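Local coordinates for Spermidine/putrescine ABC transporter, periplasmic binding protein (Treponema pallidum, PDB 2V84) that probably binds polyamines such as spermidine and putrescine in the periplasm, as the receptor component of an ABC transporter, at residues A[123-132]-A[254-262]; A[290-298]-A[306-317]. One frame throughout, in Å; residues are numbered along the deposited sequence.

Interaction 1 of 2, residues A[123-132]-A[254-262]; sequences YSVPYYLGAA and PVYVDSFCI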
loop_
_atom_site.group_PDB
_atom_site.type_symbol
_atom_site.label_atom_id
_atom_site.label_comp_id
_atom_site.label_asym_id
_atom_site.label_seq_id
_atom_site.Cartn_x
_atom_site.Cartn_y
_atom_site.Cartn_z
ATOM N N TYR A 123 8.106 -5.690 -16.474
ATOM C CA TYR A 123 8.932 -6.068 -15.341
ATOM C C TYR A 123 8.056 -6.242 -14.121
ATOM O O TYR A 123 8.551 -6.552 -13.042
ATOM C CB TYR A 123 9.983 -5.003 -15.051
ATOM C CG TYR A 123 11.124 -4.965 -16.059
ATOM C CD1 TYR A 123 12.239 -5.761 -15.890
ATOM C CD2 TYR A 123 11.074 -4.116 -17.168
ATOM C CE1 TYR A 123 13.293 -5.718 -16.808
ATOM C CE2 TYR A 123 12.117 -4.073 -18.106
ATOM C CZ TYR A 123 13.223 -4.872 -17.914
ATOM O OH TYR A 123 14.279 -4.838 -18.805
ATOM N N SER A 124 6.754 -6.014 -14.272
ATOM C CA SER A 124 5.858 -6.016 -13.090
ATOM C C SER A 124 4.437 -6.340 -13.488
ATOM O O SER A 124 4.026 -6.010 -14.585
ATOM C CB SER A 124 5.887 -4.647 -12.387
ATOM O OG SER A 124 5.309 -3.612 -13.194
ATOM N N VAL A 125 3.672 -6.952 -12.588
ATOM C CA VAL A 125 2.241 -7.140 -12.844
ATOM C C VAL A 125 1.499 -6.670 -11.618
ATOM O O VAL A 125 1.846 -7.081 -10.546
ATOM C CB VAL A 125 1.882 -8.634 -13.073
ATOM C CG1 VAL A 125 0.340 -8.812 -13.208
ATOM C CG2 VAL A 125 2.594 -9.186 -14.341
ATOM N N PRO A 126 0.498 -5.780 -11.757
ATOM C CA PRO A 126 -0.182 -5.297 -10.545
ATOM C C PRO A 126 -0.741 -6.377 -9.626
ATOM O O PRO A 126 -1.339 -7.349 -10.094
ATOM C CB PRO A 126 -1.345 -4.461 -11.103
ATOM C CG PRO A 126 -0.825 -3.976 -12.398
ATOM C CD PRO A 126 0.010 -5.092 -12.962
ATOM N N TYR A 127 -0.574 -6.164 -8.319
ATOM C CA TYR A 127 -1.018 -7.074 -7.277
ATOM C C TYR A 127 -2.238 -6.461 -6.570
ATOM O O TYR A 127 -3.255 -7.130 -6.362
ATOM C CB TYR A 127 0.158 -7.241 -6.305
ATOM C CG TYR A 127 -0.014 -8.248 -5.219
ATOM C CD1 TYR A 127 -0.797 -7.973 -4.101
ATOM C CD2 TYR A 127 0.660 -9.464 -5.277
ATOM C CE1 TYR A 127 -0.932 -8.887 -3.101
ATOM C CE2 TYR A 127 0.519 -10.405 -4.266
ATOM C CZ TYR A 127 -0.272 -10.114 -3.191
ATOM O OH TYR A 127 -0.404 -11.034 -2.163
ATOM N N TYR A 128 -2.141 -5.183 -6.210
ATOM C CA TYR A 128 -3.249 -4.502 -5.554
ATOM C C TYR A 128 -2.997 -3.009 -5.592
ATOM O O TYR A 128 -1.862 -2.592 -5.604
ATOM C CB TYR A 128 -3.498 -5.037 -4.094
ATOM C CG TYR A 128 -4.670 -4.325 -3.464
ATOM C CD1 TYR A 128 -5.955 -4.496 -3.974
ATOM C CD2 TYR A 128 -4.485 -3.432 -2.404
ATOM C CE1 TYR A 128 -7.034 -3.799 -3.451
ATOM C CE2 TYR A 128 -5.566 -2.728 -1.886
ATOM C CZ TYR A 128 -6.821 -2.914 -2.416
ATOM O OH TYR A 128 -7.878 -2.225 -1.879
ATOM N N LEU A 129 -4.061 -2.220 -5.661
ATOM C CA LEU A 129 -3.978 -0.759 -5.621
ATOM C C LEU A 129 -4.921 -0.310 -4.524
ATOM O O LEU A 129 -6.104 -0.665 -4.550
ATOM C CB LEU A 129 -4.430 -0.172 -6.969
ATOM C CG LEU A 129 -4.274 1.336 -7.236
ATOM C CD1 LEU A 129 -4.195 1.558 -8.709
ATOM C CD2 LEU A 129 -5.436 2.148 -6.623
ATOM N N GLY A 130 -4.422 0.461 -3.561
ATOM C CA GLY A 130 -5.322 0.986 -2.509
ATOM C C GLY A 130 -4.752 2.282 -1.996
ATOM O O GLY A 130 -3.922 2.908 -2.659
ATOM N N ALA A 131 -5.194 2.696 -0.814
ATOM C CA ALA A 131 -4.650 3.912 -0.217
ATOM C C ALA A 131 -4.869 3.845 1.265
ATOM O O ALA A 131 -5.876 3.289 1.744
ATOM C CB ALA A 131 -5.317 5.166 -0.795
ATOM N N ALA A 132 -3.917 4.423 1.992
ATOM C CA ALA A 132 -4.092 4.669 3.421
ATOM C C ALA A 132 -5.135 5.750 3.556
ATOM O O ALA A 132 -5.376 6.539 2.644
ATOM C CB ALA A 132 -2.783 5.117 4.059
ATOM N N PRO A 254 -2.339 10.521 -1.321
ATOM C CA PRO A 254 -1.455 9.472 -1.820
ATOM C C PRO A 254 -2.123 8.098 -1.937
ATOM O O PRO A 254 -2.820 7.625 -1.019
ATOM C CB PRO A 254 -0.308 9.418 -0.809
ATOM C CG PRO A 254 -0.558 10.450 0.213
ATOM C CD PRO A 254 -1.885 11.112 -0.047
ATOM N N VAL A 255 -1.864 7.453 -3.071
ATOM C CA VAL A 255 -2.381 6.136 -3.418
ATOM C C VAL A 255 -1.158 5.225 -3.683
ATOM O O VAL A 255 -0.109 5.703 -4.083
ATOM C CB VAL A 255 -3.346 6.250 -4.656
ATOM C CG1 VAL A 255 -3.804 4.900 -5.164
ATOM C CG2 VAL A 255 -4.576 7.093 -4.306
ATOM N N TYR A 256 -1.270 3.926 -3.416
ATOM C CA TYR A 256 -0.164 2.996 -3.706
ATOM C C TYR A 256 -0.582 1.916 -4.693
ATOM O O TYR A 256 -1.747 1.567 -4.769
ATOM C CB TYR A 256 0.415 2.354 -2.418
ATOM C CG TYR A 256 -0.543 1.407 -1.735
ATOM C CD1 TYR A 256 -0.734 0.092 -2.208
ATOM C CD2 TYR A 256 -1.260 1.816 -0.630
ATOM C CE1 TYR A 256 -1.649 -0.767 -1.607
ATOM C CE2 TYR A 256 -2.151 0.962 -0.008
ATOM C CZ TYR A 256 -2.343 -0.322 -0.493
ATOM O OH TYR A 256 -3.257 -1.144 0.128
ATOM N N VAL A 257 0.372 1.419 -5.481
ATOM C CA VAL A 257 0.165 0.180 -6.232
ATOM C C VAL A 257 1.326 -0.778 -5.926
ATOM O O VAL A 257 2.483 -0.411 -6.053
ATOM C CB VAL A 257 -0.003 0.396 -7.767
ATOM C CG1 VAL A 257 1.164 1.221 -8.337
ATOM C CG2 VAL A 257 -0.164 -0.963 -8.467
ATOM N N ASP A 258 0.975 -1.980 -5.475
ATOM C CA ASP A 258 1.929 -3.088 -5.260
ATOM C C ASP A 258 1.853 -4.049 -6.458
ATOM O O ASP A 258 0.780 -4.201 -7.028
ATOM C CB ASP A 258 1.528 -3.849 -3.998
ATOM C CG ASP A 258 1.781 -3.049 -2.715
ATOM O OD1 ASP A 258 2.766 -2.308 -2.675
ATOM O OD2 ASP A 258 1.006 -3.202 -1.737
ATOM N N SER A 259 2.969 -4.685 -6.828
ATOM C CA SER A 259 3.084 -5.498 -8.062
ATOM C C SER A 259 3.889 -6.734 -7.813
ATOM O O SER A 259 4.793 -6.690 -6.994
ATOM C CB SER A 259 3.852 -4.733 -9.137
ATOM O OG SER A 259 3.069 -3.667 -9.613
ATOM N N PHE A 260 3.607 -7.808 -8.553
ATOM C CA PHE A 260 4.510 -8.948 -8.664
ATOM C C PHE A 260 5.676 -8.580 -9.564
ATOM O O PHE A 260 5.499 -8.032 -10.671
ATOM C CB PHE A 260 3.850 -10.144 -9.349
ATOM C CG PHE A 260 2.773 -10.839 -8.546
ATOM C CD1 PHE A 260 3.094 -11.688 -7.496
ATOM C CD2 PHE A 260 1.433 -10.687 -8.908
ATOM C CE1 PHE A 260 2.107 -12.369 -6.780
ATOM C CE2 PHE A 260 0.436 -11.381 -8.210
ATOM C CZ PHE A 260 0.770 -12.222 -7.146
ATOM N N CYS A 261 6.877 -8.919 -9.104
ATOM C CA CYS A 261 8.067 -8.776 -9.925
ATOM C C CYS A 261 8.880 -10.044 -9.810
ATOM O O CYS A 261 8.794 -10.755 -8.790
ATOM C CB CYS A 261 8.908 -7.576 -9.460
ATOM S SG CYS A 261 8.055 -6.017 -9.611
ATOM N N ILE A 262 9.678 -10.326 -10.842
ATOM C CA ILE A 262 10.535 -11.500 -10.793
ATOM C C ILE A 262 11.970 -11.030 -10.523
ATOM O O ILE A 262 12.559 -10.345 -11.368
ATOM C CB ILE A 262 10.439 -12.322 -12.113
ATOM C CG1 ILE A 262 9.048 -12.975 -12.257
ATOM C CG2 ILE A 262 11.576 -13.368 -12.172
ATOM C CD1 ILE A 262 8.822 -13.605 -13.645
HETATM O O HOH W 1 10.267 -8.541 -12.676
HETATM O O HOH W 2 2.592 -2.890 -12.020
HETATM O O HOH W 3 -1.781 5.424 0.298
HETATM O O HOH W 4 -3.823 8.545 1.457
#
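Tyr127 and Phe260 pack their rings together near one end of these two antiparallel strands. Tyr127 CD2 lies over one face of the Phe260 ring, toward its rim, 3.3 Å from Phe260 CZ. The planes stand at 58°, so the pair is oblique. Further along, the Tyr256 ring lies against the backbone of Gly130, whose CA makes a CH-pi contact 4.1 Å from the ring centroid. Tyr256 CG sits between its backbone N and carbonyl carbon (chi1 68°), which brings the ring across to the partner strand. Its OH meets the edge of the Tyr128 ring in plane, at CE2. Next to Gly130, Leu129 CD2 packs on Val255 CG1 at 3.5 Å.

Backbone bonds join Val125 with Phe260 and Gly130 with Tyr256 in both directions. Between them the register slips by one at a classic beta bulge. There Asp258 O accepts from Tyr127 N at 2.7 Å and from Tyr128 N at 3.2 Å, the latter from above the carbonyl plane. A water links Ser124 OG, also hydrogen-bonded to Asp118, to Ser259 OG. Two more join Ala132 to Pro254 O at the other end.

Asp258 OD2 is hydrogen-bonded to Tyr35 OH and to N4 of a bound MES, probably from the crystallisation liquor. Asp258 thus turns a carboxylate toward this ligand, consistent with a site suited to a cationic polyamine.

Interaction 2 of 2, residues A[290-298]-A[306-317]; sequences DTFGFPSTI and QKKTPYYSEHDL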
loop_
_atom_site.group_PDB
_atom_site.type_symbol
_atom_site.label_atom_id
_atom_site.label_comp_id
_atom_site.label_asym_id
_atom_site.label_seq_id
_atom_site.Cartn_x
_atom_site.Cartn_y
_atom_site.Cartn_z
ATOM N N ASP A 290 -11.314 -10.274 -0.364
ATOM C CA ASP A 290 -12.242 -10.539 0.739
ATOM C C ASP A 290 -11.511 -10.759 2.053
ATOM O O ASP A 290 -12.086 -10.554 3.129
ATOM C CB ASP A 290 -13.047 -11.794 0.442
ATOM C CG ASP A 290 -14.165 -11.568 -0.546
ATOM O OD1 ASP A 290 -14.436 -10.422 -0.946
ATOM O OD2 ASP A 290 -14.796 -12.571 -0.923
ATOM N N THR A 291 -10.266 -11.231 1.967
ATOM C CA THR A 291 -9.436 -11.469 3.137
ATOM C C THR A 291 -9.248 -10.170 3.912
ATOM O O THR A 291 -9.194 -10.203 5.142
ATOM C CB THR A 291 -8.066 -12.091 2.764
ATOM O OG1 THR A 291 -8.257 -13.423 2.269
ATOM C CG2 THR A 291 -7.130 -12.167 3.977
ATOM N N PHE A 292 -9.196 -9.043 3.189
ATOM C CA PHE A 292 -8.863 -7.736 3.763
ATOM C C PHE A 292 -9.964 -6.680 3.665
ATOM O O PHE A 292 -9.795 -5.566 4.168
ATOM C CB PHE A 292 -7.594 -7.180 3.119
ATOM C CG PHE A 292 -6.409 -8.089 3.232
ATOM C CD1 PHE A 292 -5.722 -8.207 4.436
ATOM C CD2 PHE A 292 -5.974 -8.826 2.129
ATOM C CE1 PHE A 292 -4.630 -9.058 4.552
ATOM C CE2 PHE A 292 -4.883 -9.653 2.226
ATOM C CZ PHE A 292 -4.208 -9.774 3.436
ATOM N N GLY A 293 -11.076 -7.004 3.013
ATOM C CA GLY A 293 -12.141 -6.015 2.797
ATOM C C GLY A 293 -11.794 -5.005 1.721
ATOM O O GLY A 293 -12.242 -3.873 1.764
ATOM N N PHE A 294 -10.972 -5.430 0.760
ATOM C CA PHE A 294 -10.547 -4.603 -0.352
ATOM C C PHE A 294 -11.593 -4.582 -1.459
ATOM O O PHE A 294 -12.281 -5.587 -1.679
ATOM C CB PHE A 294 -9.298 -5.214 -0.959
ATOM C CG PHE A 294 -8.061 -5.099 -0.129
ATOM C CD1 PHE A 294 -7.900 -4.097 0.829
ATOM C CD2 PHE A 294 -6.985 -5.948 -0.400
ATOM C CE1 PHE A 294 -6.697 -3.984 1.534
ATOM C CE2 PHE A 294 -5.785 -5.829 0.278
ATOM C CZ PHE A 294 -5.636 -4.869 1.247
ATOM N N PRO A 295 -11.733 -3.440 -2.156
ATOM C CA PRO A 295 -12.537 -3.405 -3.375
ATOM C C PRO A 295 -11.701 -3.885 -4.545
ATOM O O PRO A 295 -10.478 -3.934 -4.449
ATOM C CB PRO A 295 -12.846 -1.920 -3.535
ATOM C CG PRO A 295 -11.606 -1.249 -2.986
ATOM C CD PRO A 295 -11.171 -2.106 -1.832
ATOM N N SER A 296 -12.350 -4.246 -5.643
ATOM C CA SER A 296 -11.619 -4.731 -6.792
ATOM C C SER A 296 -11.108 -3.551 -7.617
ATOM O O SER A 296 -11.637 -3.244 -8.679
ATOM C CB SER A 296 -12.487 -5.680 -7.639
ATOM O OG SER A 296 -11.703 -6.402 -8.580
ATOM N N THR A 297 -10.065 -2.900 -7.123
ATOM C CA THR A 297 -9.463 -1.746 -7.806
ATOM C C THR A 297 -8.767 -2.067 -9.128
ATOM O O THR A 297 -8.738 -1.226 -10.018
ATOM C CB THR A 297 -8.477 -1.011 -6.885
ATOM O OG1 THR A 297 -7.571 -1.962 -6.318
ATOM C CG2 THR A 297 -9.234 -0.332 -5.765
ATOM N N ILE A 298 -8.212 -3.281 -9.270
ATOM C CA ILE A 298 -7.404 -3.582 -10.465
ATOM C C ILE A 298 -7.998 -4.628 -11.397
ATOM O O ILE A 298 -7.532 -4.789 -12.526
ATOM C CB ILE A 298 -5.930 -4.041 -10.128
ATOM C CG1 ILE A 298 -5.889 -5.473 -9.570
ATOM C CG2 ILE A 298 -5.235 -3.048 -9.204
ATOM C CD1 ILE A 298 -4.499 -6.063 -9.508
ATOM N N GLN A 306 -16.776 -11.787 -5.178
ATOM C CA GLN A 306 -16.492 -11.427 -3.792
ATOM C C GLN A 306 -17.669 -11.729 -2.857
ATOM O O GLN A 306 -18.835 -11.581 -3.232
ATOM C CB GLN A 306 -16.111 -9.954 -3.688
ATOM C CG GLN A 306 -14.713 -9.636 -4.202
ATOM C CD GLN A 306 -14.313 -8.198 -3.926
ATOM O OE1 GLN A 306 -14.337 -7.361 -4.811
ATOM N NE2 GLN A 306 -13.965 -7.910 -2.685
ATOM N N LYS A 307 -17.332 -12.144 -1.640
ATOM C CA LYS A 307 -18.307 -12.383 -0.586
ATOM C C LYS A 307 -18.341 -11.227 0.419
ATOM O O LYS A 307 -19.286 -11.112 1.193
ATOM C CB LYS A 307 -18.000 -13.701 0.149
ATOM C CG LYS A 307 -17.829 -14.945 -0.734
ATOM C CD LYS A 307 -19.107 -15.314 -1.464
ATOM C CE LYS A 307 -19.011 -16.690 -2.125
ATOM N NZ LYS A 307 -18.073 -16.674 -3.291
ATOM N N LYS A 308 -17.314 -10.379 0.410
ATOM C CA LYS A 308 -17.199 -9.324 1.404
ATOM C C LYS A 308 -17.431 -7.924 0.817
ATOM O O LYS A 308 -16.879 -7.576 -0.235
ATOM C CB LYS A 308 -15.844 -9.411 2.129
ATOM C CG LYS A 308 -15.735 -8.520 3.363
ATOM C CD LYS A 308 -14.518 -8.835 4.223
ATOM C CE LYS A 308 -14.389 -7.822 5.354
ATOM N NZ LYS A 308 -15.644 -7.702 6.170
ATOM N N THR A 309 -18.260 -7.143 1.507
ATOM C CA THR A 309 -18.446 -5.714 1.221
ATOM C C THR A 309 -17.161 -4.955 1.580
ATOM O O THR A 309 -16.704 -5.016 2.727
ATOM C CB THR A 309 -19.672 -5.142 1.984
ATOM O OG1 THR A 309 -20.835 -5.911 1.648
ATOM C CG2 THR A 309 -19.915 -3.676 1.629
ATOM N N PRO A 310 -16.554 -4.258 0.591
ATOM C CA PRO A 310 -15.289 -3.558 0.826
ATOM C C PRO A 310 -15.388 -2.412 1.846
ATOM O O PRO A 310 -16.437 -1.786 1.979
ATOM C CB PRO A 310 -14.921 -3.005 -0.562
ATOM C CG PRO A 310 -15.753 -3.760 -1.533
ATOM C CD PRO A 310 -17.010 -4.108 -0.803
ATOM N N TYR A 311 -14.275 -2.148 2.538
ATOM C CA TYR A 311 -14.182 -1.077 3.536
ATOM C C TYR A 311 -14.103 0.298 2.902
ATOM O O TYR A 311 -14.394 1.296 3.538
ATOM C CB TYR A 311 -12.990 -1.291 4.467
ATOM C CG TYR A 311 -13.169 -2.482 5.377
ATOM C CD1 TYR A 311 -14.377 -2.698 6.018
ATOM C CD2 TYR A 311 -12.136 -3.399 5.592
ATOM C CE1 TYR A 311 -14.568 -3.781 6.852
ATOM C CE2 TYR A 311 -12.322 -4.506 6.433
ATOM C CZ TYR A 311 -13.541 -4.675 7.058
ATOM O OH TYR A 311 -13.762 -5.734 7.904
ATOM N N TYR A 312 -13.679 0.337 1.651
ATOM C CA TYR A 312 -13.777 1.532 0.828
ATOM C C TYR A 312 -14.060 1.078 -0.607
ATOM O O TYR A 312 -13.855 -0.102 -0.927
ATOM C CB TYR A 312 -12.511 2.376 0.937
ATOM C CG TYR A 312 -11.197 1.652 0.706
ATOM C CD1 TYR A 312 -10.634 1.584 -0.567
ATOM C CD2 TYR A 312 -10.495 1.078 1.765
ATOM C CE1 TYR A 312 -9.404 0.924 -0.782
ATOM C CE2 TYR A 312 -9.245 0.431 1.559
ATOM C CZ TYR A 312 -8.718 0.356 0.284
ATOM O OH TYR A 312 -7.489 -0.261 0.047
ATOM N N SER A 313 -14.583 1.973 -1.448
ATOM C CA SER A 313 -14.872 1.607 -2.839
ATOM C C SER A 313 -13.693 1.955 -3.722
ATOM O O SER A 313 -12.796 2.673 -3.295
ATOM C CB SER A 313 -16.170 2.243 -3.364
ATOM O OG SER A 313 -15.950 3.561 -3.813
ATOM N N GLU A 314 -13.691 1.424 -4.945
ATOM C CA GLU A 314 -12.608 1.658 -5.898
ATOM C C GLU A 314 -12.668 3.091 -6.400
ATOM O O GLU A 314 -11.670 3.640 -6.861
ATOM C CB GLU A 314 -12.662 0.658 -7.075
ATOM C CG GLU A 314 -13.945 0.707 -7.891
ATOM C CD GLU A 314 -13.728 0.443 -9.379
ATOM O OE1 GLU A 314 -12.559 0.296 -9.816
ATOM O OE2 GLU A 314 -14.741 0.392 -10.117
ATOM N N HIS A 315 -13.860 3.684 -6.314
ATOM C CA HIS A 315 -14.072 5.054 -6.735
ATOM C C HIS A 315 -13.410 6.046 -5.773
ATOM O O HIS A 315 -13.196 7.201 -6.129
ATOM C CB HIS A 315 -15.567 5.348 -6.859
ATOM C CG HIS A 315 -16.290 4.400 -7.765
ATOM N ND1 HIS A 315 -16.133 4.413 -9.136
ATOM C CD2 HIS A 315 -17.163 3.398 -7.498
ATOM C CE1 HIS A 315 -16.883 3.466 -9.672
ATOM N NE2 HIS A 315 -17.523 2.841 -8.701
ATOM N N ASP A 316 -13.093 5.580 -4.565
ATOM C CA ASP A 316 -12.386 6.388 -3.556
ATOM C C ASP A 316 -10.920 6.589 -3.902
ATOM O O ASP A 316 -10.229 7.379 -3.254
ATOM C CB ASP A 316 -12.478 5.737 -2.171
ATOM C CG ASP A 316 -13.870 5.804 -1.588
ATOM O OD1 ASP A 316 -14.657 6.666 -2.026
ATOM O OD2 ASP A 316 -14.181 4.988 -0.691
ATOM N N LEU A 317 -10.440 5.868 -4.911
ATOM C CA LEU A 317 -9.037 5.942 -5.303
ATOM C C LEU A 317 -8.800 6.756 -6.580
ATOM O O LEU A 317 -7.657 6.934 -7.009
ATOM C CB LEU A 317 -8.478 4.529 -5.436
ATOM C CG LEU A 317 -8.493 3.921 -4.032
ATOM C CD1 LEU A 317 -8.955 2.513 -4.034
ATOM C CD2 LEU A 317 -7.135 4.077 -3.383
HETATM O O HOH W 5 -13.993 -6.913 0.280
#
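Gln306 reaches Asp290 and Phe294 with its side-chain amide. Its NE2 donates to Asp290 OD1 at 3.1 Å, nearly along the C-O axis, and to Phe294 O at 3.0 Å. With CG beside the backbone N (chi1 -74°) and the chain extended beyond it, the amide spans both acceptors. Lys307 N then donates to Asp290 OD2 on its syn side, 2.7 Å away and almost straight at 173°. Lys308 N meets Asp290 OD1 from above the carboxylate plane, on the opposite face from Gln306 NE2. Three N-H groups therefore hold this carboxylate and fix its rotation. A water bridges Lys308 O to Phe294 O.

Pro310 CB packs on Pro295 CB at 3.8 Å. Tyr311 N donates to Gly293 O at 2.8 Å, in the carbonyl plane. Gly293 has positive phi just after the helix, and the Tyr311 ring packs close to its CA. The Tyr312 ring takes Pro295 CD over one face, a CH-pi contact of 4.1 Å to the centroid. The Glu314 and Thr297 side chains run past each other in opposite directions, with Glu314 CB near Thr297 CG2, while Glu314 OE1 forms a salt bridge with Lys108. Leu317 CD1 presses on the same Thr297 methyl, tighter than usual at 3.3 Å.

The loop 306-317 thus folds back over the end of helix 282-292 and the turn after it. Helix 228-234 touches Tyr311 and Tyr312 from beyond the contact. Strand 125-137 lies against Pro295, Thr297 and Leu317.

In the fold
Interaction 1 is core: its centre is about 7 Å from the centre of the chain, and nearly all of its residues are buried. Interaction 2 lies farther out, with its centre about 14 Å away, and is partly buried. The first pairs two strands of the mixed sheet by antiparallel backbone bonds, interrupted by a bulge, and aromatic packing. The second joins a helix end to a loop, with a carboxylate and an amide doing much of the work. They hold no element in common but touch directly. Thr297 OG1 probably bonds to Leu129 O, and the hydroxyls of Tyr128 and Tyr312 probably bond to each other. Phe294 stacks on Tyr128 and Leu317 touches Ala131, so both segments of interaction 2 pack on strand 125-137.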